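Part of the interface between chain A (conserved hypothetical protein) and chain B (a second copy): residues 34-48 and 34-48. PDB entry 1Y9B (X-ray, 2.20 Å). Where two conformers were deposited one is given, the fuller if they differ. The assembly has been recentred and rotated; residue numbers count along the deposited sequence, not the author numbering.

Chain A (34-48) SFVLNAAIEKAKQVI
Chain B 34-48: SFVLNAAIEKAKQVI

Two copies of one helix cross nearly at right angles in a close, near-symmetric contact, with alanines at the crossing, a phenylalanine knob from each chain and salt bridges between lysine and glutamate. Both stretches are helical throughout, phi/psi near -60/-45, held by i to i+4 backbone hydrogen bonds, and each helix runs on beyond both ends. The axes approach to 7.8 Å with 97° between their N-to-C directions. The register pairs A:Val36 with B:Ala40 and A:Ala40 with B:Val36, each 5.0 Å CA to CA.

Small residues permit this closeness. A:Ala39 points toward the partner, its CB 3.8 Å from B:Ala40 CA and 3.7 Å from B:Lys43 CB; B:Ala39 CB repeats this against A:Ala40 CA (3.8 Å) and A:Lys43 CB (3.7 Å). The valines, chi1 t, meet at A:Val36 CG1 to B:Val36 CG1, 3.5 Å, while A:Val36 CG2 lies 3.9 Å from B:Ala40 CB.

The CA-to-CB bonds of A:Phe35 and B:Phe35 point sideways to the other stretch, but chi1 t and chi2 near 80° bring the ring ends in, A:Phe35 among B:Ala40, B:Lys43, B:Ala44 and B:Val47, and B:Phe35 among A:Ala40, A:Lys43, A:Ala44 and A:Val47. The ring edge meets backbone as well as a methyl: A:Phe35 CE2 is 3.5 Å from B:Ala40 O, A:Phe35 CZ 3.6 Å from B:Ala44 N, and A:Phe35 CE1 4.2 Å from B:Val47 CG2. B:Phe35 does likewise, with CE2 3.4 Å from A:Ala40 O.

A:Lys43 and B:Lys43 each serve two chemistries: the aliphatic part packs (A:Lys43 CG to B:Phe35 CZ, 3.5 Å) while the ammonium finds a carboxylate. A:Glu42 OE2 and B:Lys43 NZ form a salt bridge at 3.0 Å, with A:Glu42 chi1 p and B:Lys43 chi t, p, t, t. The reciprocal bridge, A:Lys43 NZ to B:Glu42 OE1, is longer at 3.4 Å, its hydrogen bond weak; here B:Glu42 has chi1 t.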

# COMPACT_ATOMS: atom_id res chain seq x y z
N SER A 34 11.74 13.74 0.48
CA SER A 34 10.62 13.69 1.41
C SER A 34 9.62 12.59 1.12
O SER A 34 9.16 11.91 2.03
CB SER A 34 9.86 14.99 1.38
OG SER A 34 10.20 15.68 2.55
N PHE A 35 9.24 12.49 -0.14
CA PHE A 35 8.30 11.50 -0.62
C PHE A 35 8.84 10.10 -0.34
O PHE A 35 8.13 9.21 0.14
CB PHE A 35 8.09 11.68 -2.14
CG PHE A 35 7.24 10.63 -2.73
CD1 PHE A 35 5.86 10.73 -2.65
CD2 PHE A 35 7.81 9.49 -3.31
CE1 PHE A 35 5.05 9.73 -3.16
CE2 PHE A 35 7.00 8.49 -3.81
CZ PHE A 35 5.62 8.61 -3.74
N VAL A 36 10.10 9.94 -0.71
CA VAL A 36 10.83 8.70 -0.56
C VAL A 36 10.86 8.23 0.90
O VAL A 36 10.50 7.09 1.18
CB VAL A 36 12.25 8.86 -1.14
CG1 VAL A 36 13.14 7.70 -0.76
CG2 VAL A 36 12.16 8.97 -2.67
N LEU A 37 11.29 9.10 1.82
CA LEU A 37 11.36 8.74 3.22
C LEU A 37 9.99 8.43 3.82
O LEU A 37 9.86 7.50 4.60
CB LEU A 37 12.03 9.84 4.04
CG LEU A 37 12.21 9.65 5.55
CD1 LEU A 37 13.10 8.45 5.90
CD2 LEU A 37 12.79 10.91 6.16
N ASN A 38 8.99 9.24 3.50
CA ASN A 38 7.63 8.99 3.97
C ASN A 38 7.01 7.73 3.36
O ASN A 38 6.32 7.01 4.08
CB ASN A 38 6.71 10.17 3.71
CG ASN A 38 5.28 9.87 4.12
OD1 ASN A 38 4.45 9.40 3.32
ND2 ASN A 38 4.99 10.06 5.41
N ALA A 39 7.26 7.48 2.06
CA ALA A 39 6.95 6.19 1.41
C ALA A 39 7.59 4.99 2.12
O ALA A 39 6.93 4.00 2.39
CB ALA A 39 7.35 6.20 -0.07
N ALA A 40 8.88 5.09 2.41
CA ALA A 40 9.60 4.03 3.10
C ALA A 40 9.08 3.75 4.52
O ALA A 40 8.94 2.61 4.92
CB ALA A 40 11.09 4.34 3.12
N ILE A 41 8.82 4.81 5.29
CA ILE A 41 8.31 4.66 6.64
C ILE A 41 6.91 4.00 6.69
O ILE A 41 6.67 3.14 7.56
CB ILE A 41 8.35 6.01 7.42
CG1 ILE A 41 9.80 6.40 7.76
CG2 ILE A 41 7.47 6.01 8.71
CD1 ILE A 41 9.96 7.90 8.18
N GLU A 42 6.02 4.37 5.77
CA GLU A 42 4.67 3.83 5.80
C GLU A 42 4.63 2.38 5.31
O GLU A 42 3.84 1.58 5.80
CB GLU A 42 3.65 4.72 5.06
CG GLU A 42 3.70 4.67 3.55
CD GLU A 42 2.39 5.13 2.89
OE1 GLU A 42 1.38 4.40 2.97
OE2 GLU A 42 2.39 6.23 2.29
N LYS A 43 5.50 2.04 4.38
CA LYS A 43 5.70 0.68 3.92
C LYS A 43 6.30 -0.18 5.01
O LYS A 43 5.98 -1.35 5.11
CB LYS A 43 6.63 0.67 2.71
CG LYS A 43 6.97 -0.69 2.20
CD LYS A 43 6.00 -1.14 1.10
CE LYS A 43 5.20 -2.37 1.48
NZ LYS A 43 5.61 -3.59 0.70
N ALA A 44 7.21 0.40 5.81
CA ALA A 44 7.82 -0.35 6.91
C ALA A 44 6.78 -0.74 7.98
O ALA A 44 6.71 -1.90 8.38
CB ALA A 44 8.98 0.40 7.52
N LYS A 45 5.96 0.23 8.41
CA LYS A 45 4.80 -0.05 9.27
C LYS A 45 3.88 -1.15 8.68
O LYS A 45 3.54 -2.10 9.38
CB LYS A 45 4.02 1.22 9.60
CG LYS A 45 4.81 2.21 10.47
CD LYS A 45 4.29 3.63 10.28
CE LYS A 45 4.51 4.53 11.53
NZ LYS A 45 5.94 4.63 11.98
N GLN A 46 3.53 -1.06 7.41
CA GLN A 46 2.65 -2.10 6.85
C GLN A 46 3.28 -3.49 6.72
O GLN A 46 2.60 -4.49 6.93
CB GLN A 46 1.95 -1.65 5.57
CG GLN A 46 2.62 -2.03 4.30
CD GLN A 46 2.24 -1.10 3.16
OE1 GLN A 46 2.26 0.15 3.29
NE2 GLN A 46 1.89 -1.69 2.02
N VAL A 47 4.57 -3.54 6.38
CA VAL A 47 5.35 -4.79 6.38
C VAL A 47 5.38 -5.41 7.80
O VAL A 47 5.07 -6.59 7.97
CB VAL A 47 6.78 -4.57 5.78
CG1 VAL A 47 7.70 -5.74 6.07
CG2 VAL A 47 6.69 -4.36 4.28
N ILE A 48 5.72 -4.59 8.80
CA ILE A 48 5.76 -5.04 10.19
C ILE A 48 4.40 -5.56 10.70
O ILE A 48 4.32 -6.64 11.31
CB ILE A 48 6.35 -3.95 11.11
CG1 ILE A 48 7.86 -3.83 10.83
CG2 ILE A 48 6.10 -4.26 12.59
CD1 ILE A 48 8.39 -2.50 11.13
N SER B 34 17.96 -0.39 -0.39
CA SER B 34 17.13 -1.22 -1.25
C SER B 34 15.67 -1.24 -0.85
O SER B 34 14.79 -1.05 -1.69
CB SER B 34 17.64 -2.65 -1.25
OG SER B 34 18.37 -2.80 -2.43
N PHE B 35 15.40 -1.50 0.42
CA PHE B 35 14.05 -1.40 0.92
C PHE B 35 13.39 -0.04 0.57
O PHE B 35 12.26 0.02 0.07
CB PHE B 35 14.01 -1.63 2.44
CG PHE B 35 12.62 -1.49 2.99
CD1 PHE B 35 11.73 -2.56 2.93
CD2 PHE B 35 12.17 -0.23 3.44
CE1 PHE B 35 10.40 -2.41 3.40
CE2 PHE B 35 10.86 -0.06 3.90
CZ PHE B 35 9.96 -1.15 3.87
N VAL B 36 14.11 1.04 0.84
CA VAL B 36 13.62 2.41 0.67
C VAL B 36 13.28 2.74 -0.79
O VAL B 36 12.18 3.21 -1.08
CB VAL B 36 14.63 3.43 1.28
CG1 VAL B 36 14.30 4.88 0.91
CG2 VAL B 36 14.70 3.25 2.80
N LEU B 37 14.22 2.48 -1.70
CA LEU B 37 14.00 2.71 -3.13
C LEU B 37 12.77 1.97 -3.65
O LEU B 37 11.93 2.59 -4.31
CB LEU B 37 15.22 2.30 -3.93
CG LEU B 37 15.07 2.37 -5.45
CD1 LEU B 37 14.88 3.81 -5.94
CD2 LEU B 37 16.27 1.65 -6.15
N ASN B 38 12.69 0.67 -3.35
CA ASN B 38 11.54 -0.17 -3.71
C ASN B 38 10.20 0.29 -3.11
O ASN B 38 9.20 0.32 -3.83
CB ASN B 38 11.81 -1.64 -3.34
CG ASN B 38 10.62 -2.57 -3.69
OD1 ASN B 38 9.62 -2.66 -2.94
ND2 ASN B 38 10.73 -3.26 -4.84
N ALA B 39 10.19 0.61 -1.81
CA ALA B 39 9.04 1.22 -1.16
C ALA B 39 8.59 2.52 -1.87
O ALA B 39 7.42 2.76 -1.97
CB ALA B 39 9.34 1.50 0.27
N ALA B 40 9.53 3.32 -2.37
CA ALA B 40 9.24 4.62 -2.99
C ALA B 40 8.62 4.48 -4.37
O ALA B 40 7.72 5.23 -4.72
CB ALA B 40 10.51 5.44 -3.10
N ILE B 41 9.14 3.54 -5.14
CA ILE B 41 8.67 3.26 -6.49
C ILE B 41 7.26 2.69 -6.46
O ILE B 41 6.40 3.11 -7.24
CB ILE B 41 9.66 2.34 -7.26
CG1 ILE B 41 10.97 3.08 -7.53
CG2 ILE B 41 9.06 1.82 -8.56
CD1 ILE B 41 12.10 2.11 -7.92
N GLU B 42 7.00 1.76 -5.54
CA GLU B 42 5.69 1.15 -5.36
C GLU B 42 4.63 2.19 -4.96
O GLU B 42 3.54 2.24 -5.53
CB GLU B 42 5.82 0.03 -4.33
CG GLU B 42 4.61 -0.91 -4.16
CD GLU B 42 4.62 -1.68 -2.82
OE1 GLU B 42 5.72 -1.93 -2.22
OE2 GLU B 42 3.52 -2.05 -2.36
N LYS B 43 4.95 3.04 -3.99
CA LYS B 43 4.13 4.17 -3.60
C LYS B 43 3.92 5.23 -4.70
O LYS B 43 2.80 5.73 -4.86
CB LYS B 43 4.68 4.81 -2.30
CG LYS B 43 3.87 5.95 -1.71
CD LYS B 43 2.45 5.57 -1.21
CE LYS B 43 1.85 6.78 -0.46
NZ LYS B 43 0.43 6.62 0.02
N ALA B 44 4.97 5.56 -5.46
CA ALA B 44 4.83 6.46 -6.63
C ALA B 44 3.78 5.93 -7.61
O ALA B 44 2.86 6.65 -8.01
CB ALA B 44 6.17 6.69 -7.33
N LYS B 45 3.92 4.66 -7.97
CA LYS B 45 2.93 3.96 -8.80
C LYS B 45 1.52 3.96 -8.21
O LYS B 45 0.56 4.12 -8.95
CB LYS B 45 3.41 2.54 -9.09
CG LYS B 45 4.61 2.53 -10.05
CD LYS B 45 5.17 1.15 -10.28
CE LYS B 45 6.32 1.23 -11.30
NZ LYS B 45 7.05 -0.08 -11.44
N GLN B 46 1.41 3.81 -6.90
CA GLN B 46 0.11 3.85 -6.24
C GLN B 46 -0.54 5.22 -6.23
O GLN B 46 -1.76 5.35 -6.32
CB GLN B 46 0.25 3.43 -4.78
CG GLN B 46 -0.30 2.08 -4.46
CD GLN B 46 0.53 1.35 -3.42
OE1 GLN B 46 0.88 0.16 -3.60
NE2 GLN B 46 0.90 2.05 -2.34
N VAL B 47 0.28 6.25 -6.03
CA VAL B 47 -0.21 7.61 -5.99
C VAL B 47 -0.73 7.99 -7.37
O VAL B 47 -1.80 8.56 -7.51
CB VAL B 47 0.91 8.59 -5.49
CG1 VAL B 47 0.54 10.04 -5.75
CG2 VAL B 47 1.21 8.34 -4.01
N ILE B 48 0.05 7.65 -8.39
CA ILE B 48 -0.26 7.96 -9.77
C ILE B 48 -1.53 7.25 -10.23
O ILE B 48 -2.41 7.88 -10.84
CB ILE B 48 0.97 7.63 -10.69
CG1 ILE B 48 2.09 8.66 -10.47
CG2 ILE B 48 0.58 7.60 -12.15
CD1 ILE B 48 3.44 8.27 -11.08